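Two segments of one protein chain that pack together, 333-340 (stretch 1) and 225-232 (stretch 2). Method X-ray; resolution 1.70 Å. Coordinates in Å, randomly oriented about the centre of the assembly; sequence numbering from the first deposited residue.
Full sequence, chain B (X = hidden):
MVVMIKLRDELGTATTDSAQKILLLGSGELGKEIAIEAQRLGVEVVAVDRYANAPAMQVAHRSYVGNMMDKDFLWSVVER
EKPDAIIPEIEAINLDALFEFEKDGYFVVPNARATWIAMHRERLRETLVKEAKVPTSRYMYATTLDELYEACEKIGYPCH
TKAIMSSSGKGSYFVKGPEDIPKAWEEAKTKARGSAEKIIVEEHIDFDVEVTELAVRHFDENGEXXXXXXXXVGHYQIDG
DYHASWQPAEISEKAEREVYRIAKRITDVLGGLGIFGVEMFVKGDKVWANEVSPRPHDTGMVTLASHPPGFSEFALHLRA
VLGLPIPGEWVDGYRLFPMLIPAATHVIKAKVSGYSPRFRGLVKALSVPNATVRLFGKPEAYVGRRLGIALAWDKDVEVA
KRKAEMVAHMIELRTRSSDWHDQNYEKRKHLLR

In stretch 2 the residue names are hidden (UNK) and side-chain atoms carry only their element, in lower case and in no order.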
# COMPACT_ATOMS: atom_id res chain seq x y z
N GLY B 333 -1.94 31.47 -3.65
CA GLY B 333 -3.24 31.45 -3.01
C GLY B 333 -3.96 30.11 -2.99
O GLY B 333 -5.08 30.02 -2.49
N TYR B 334 -3.35 29.07 -3.57
CA TYR B 334 -3.95 27.74 -3.55
C TYR B 334 -3.08 26.79 -2.74
O TYR B 334 -1.84 26.81 -2.84
CB TYR B 334 -4.12 27.19 -4.98
CG TYR B 334 -5.29 27.78 -5.76
CD1 TYR B 334 -5.07 28.66 -6.83
CD2 TYR B 334 -6.62 27.50 -5.38
CE1 TYR B 334 -6.14 29.27 -7.49
CE2 TYR B 334 -7.70 28.11 -6.05
CZ TYR B 334 -7.45 29.00 -7.09
OH TYR B 334 -8.50 29.64 -7.72
N ARG B 335 -3.72 25.98 -1.90
CA ARG B 335 -3.02 24.99 -1.09
C ARG B 335 -2.97 23.76 -2.01
O ARG B 335 -4.00 23.15 -2.32
CB ARG B 335 -3.80 24.68 0.20
CG ARG B 335 -2.95 24.08 1.32
CD ARG B 335 -3.82 23.75 2.55
NE ARG B 335 -3.10 23.27 3.75
CZ ARG B 335 -2.74 22.00 3.98
NH1 ARG B 335 -3.00 21.04 3.07
NH2 ARG B 335 -2.15 21.69 5.14
N LEU B 336 -1.77 23.45 -2.51
CA LEU B 336 -1.61 22.34 -3.43
C LEU B 336 -1.04 21.11 -2.76
O LEU B 336 -0.43 21.18 -1.69
CB LEU B 336 -0.66 22.75 -4.60
CG LEU B 336 -1.08 24.01 -5.40
CD1 LEU B 336 -0.16 24.14 -6.61
CD2 LEU B 336 -2.52 23.91 -5.85
N PHE B 337 -1.25 19.96 -3.40
CA PHE B 337 -0.69 18.71 -2.89
C PHE B 337 0.35 18.29 -3.95
O PHE B 337 0.01 17.91 -5.06
CB PHE B 337 -1.76 17.63 -2.75
CG PHE B 337 -1.25 16.43 -2.00
CD1 PHE B 337 -1.16 16.48 -0.62
CD2 PHE B 337 -0.70 15.34 -2.68
CE1 PHE B 337 -0.50 15.48 0.09
CE2 PHE B 337 -0.05 14.33 -1.99
CZ PHE B 337 0.06 14.40 -0.61
N PRO B 338 1.62 18.30 -3.59
CA PRO B 338 2.68 17.95 -4.54
C PRO B 338 2.67 16.51 -5.03
O PRO B 338 2.52 15.59 -4.25
CB PRO B 338 3.96 18.26 -3.76
CG PRO B 338 3.53 19.28 -2.72
CD PRO B 338 2.20 18.70 -2.29
N MET B 339 2.85 16.33 -6.33
CA MET B 339 2.90 15.01 -6.95
C MET B 339 4.34 14.48 -6.76
O MET B 339 5.29 15.27 -6.67
CB MET B 339 2.58 15.22 -8.44
CG MET B 339 2.77 14.07 -9.36
SD MET B 339 2.18 14.71 -10.95
CE MET B 339 3.69 15.74 -11.52
N LEU B 340 4.52 13.15 -6.66
CA LEU B 340 5.86 12.60 -6.49
C LEU B 340 6.52 12.32 -7.84
O LEU B 340 7.71 12.65 -8.06
CB LEU B 340 5.79 11.31 -5.65
CG LEU B 340 7.12 10.56 -5.47
CD1 LEU B 340 8.12 11.42 -4.71
CD2 LEU B 340 6.87 9.25 -4.74
N UNK B 225 -11.44 24.08 8.48
CA UNK B 225 -11.45 23.30 7.26
C UNK B 225 -10.81 24.03 6.09
O UNK B 225 -11.07 25.23 5.86
c UNK B 225 -12.92 22.15 5.56
c UNK B 225 -12.89 22.91 6.91
c UNK B 225 -14.93 21.80 7.89
c UNK B 225 -13.45 22.08 8.07
N UNK B 226 -9.91 23.34 5.39
CA UNK B 226 -9.28 23.89 4.18
C UNK B 226 -9.46 22.92 3.02
O UNK B 226 -9.90 21.77 3.22
c UNK B 226 -7.76 24.16 4.39
c UNK B 226 -7.04 22.88 4.78
c UNK B 226 -7.56 25.19 5.46
N UNK B 227 -9.14 23.36 1.80
CA UNK B 227 -9.27 22.49 0.64
C UNK B 227 -7.90 22.45 -0.05
O UNK B 227 -7.29 23.50 -0.31
c UNK B 227 -10.34 23.05 -0.32
c UNK B 227 -10.63 22.04 -1.46
o UNK B 227 -11.54 23.34 0.42
N UNK B 228 -7.44 21.24 -0.37
CA UNK B 228 -6.12 21.04 -0.97
C UNK B 228 -6.28 20.41 -2.32
O UNK B 228 -7.14 19.55 -2.55
c UNK B 228 -5.25 20.18 -0.00
o UNK B 228 -5.13 20.91 1.20
c UNK B 228 -3.85 19.90 -0.57
N UNK B 229 -5.43 20.86 -3.25
CA UNK B 229 -5.54 20.46 -4.63
C UNK B 229 -4.41 19.70 -5.27
O UNK B 229 -3.30 20.27 -5.48
c UNK B 229 -7.05 23.40 -4.12
c UNK B 229 -9.43 22.73 -5.41
c UNK B 229 -8.24 24.01 -3.74
c UNK B 229 -7.04 22.44 -5.15
c UNK B 229 -8.22 22.12 -5.78
c UNK B 229 -9.43 23.68 -4.39
c UNK B 229 -5.77 21.71 -5.50
N UNK B 230 -4.64 18.41 -5.59
CA UNK B 230 -3.60 17.61 -6.25
C UNK B 230 -3.50 18.11 -7.71
O UNK B 230 -4.38 18.86 -8.19
c UNK B 230 -5.74 17.56 -5.08
c UNK B 230 -5.08 16.15 -5.05
c UNK B 230 -4.16 16.17 -6.26
N UNK B 231 -2.48 17.67 -8.44
CA UNK B 231 -2.41 18.06 -9.84
C UNK B 231 -3.59 17.43 -10.59
O UNK B 231 -4.04 16.32 -10.26
c UNK B 231 0.11 19.65 -10.86
c UNK B 231 1.34 20.47 -10.66
c UNK B 231 0.11 18.36 -10.01
n UNK B 231 1.35 21.58 -11.68
c UNK B 231 -1.09 17.56 -10.44
N UNK B 232 -4.15 18.11 -11.60
CA UNK B 232 -5.27 17.56 -12.36
C UNK B 232 -4.91 16.17 -12.97
O UNK B 232 -3.76 15.93 -13.35
c UNK B 232 -5.04 19.88 -12.84
c UNK B 232 -3.80 19.47 -12.05
c UNK B 232 -5.49 18.61 -13.48
O HOH W 1 -6.96 25.96 -1.28
O HOH W 2 -0.71 16.03 -6.94

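Position 225 carries four side-chain carbons, forked at the first, with one arm two carbons long, and none of them comes within reach of stretch 1. That is isoleucine, Ile 225. Its beta-branched shape suits the extended backbone of a strand.

Position 226 has three carbons, one bearing the other two; one of the outer pair lies 4.0 Å from CD of Arg 335, over one face of its guanidinium. This is valine. The CA-to-CB bond of Val 226 points toward stretch 1, and the atom over the guanidinium is CG2. A short, branched apolar group is well fitted here: it covers the flat face of the arginine while leaving the edge free for polar partners.

At position 227 the first carbon carries one oxygen and one carbon, and none of these atoms touches stretch 1. The pattern identifies threonine. The CA-to-CB bond of Thr 227 points away from stretch 1, and its backbone does the work: a water donates to O of Thr 227 (2.7 Å) and accepts from N of Arg 335 (3.3 Å), bridging the two strands.

Position 228 shows the same pattern, one carbon bearing an oxygen and a carbon, but now the oxygen lies 2.8 Å from NH1 of Arg 335. This too is threonine. NH1 of Arg 335 donates to OG1 of Thr 228, which sits at the edge of the guanidinium, near its plane, where the N-H groups point. The methyl serves the apolar side of the contact, CG2 of Thr 228 lying 3.8 Å from CB of Phe 337. Threonine thus offers both a polar and an apolar group in a buried place.

Position 229 has one carbon leading to a six-carbon ring with no heteroatom. Its CB is 3.9 Å from CD2 of Leu 336, on the same face of the sheet, and the edge of the Tyr 334 ring is directed toward the face of its ring, with the planes at 83°. This is phenylalanine; the broad apolar ring of Phe 229 fills space without needing polar partners.

Position 230 has three carbons closing a ring onto the backbone N, one of them 4.3 Å from CB of Phe 337. It is proline. Without an N-H, Pro 230 can donate no backbone hydrogen bond, but its ring still packs through CG.

Position 231 has four carbons in a row ending in nitrogen, one carbon lying 4.3 Å from CB of Met 339. This is lysine. The aliphatic part of Lys 231 packs beside Met 339 through CG, while the end leads away and NZ is hydrogen-bonded elsewhere in the structure. A second water accepts from N of Lys 231 and donates to O of Phe 337, both at 2.8 Å.

Position 232, again three carbons closed onto N, does not reach stretch 1. It is proline; the ring of Pro 232 restricts phi, here -56°, suiting an extended backbone.

The contact is a short parallel pairing centred on Leu 336 and Phe 229. N of Phe 229 donates to O of Arg 335, and N of Phe 337 donates to O of Phe 229, each at 2.9 Å. Waters add to these two bonds, and side chains pack on both faces.

Stretch 2 (225-232) IVTTFPKP
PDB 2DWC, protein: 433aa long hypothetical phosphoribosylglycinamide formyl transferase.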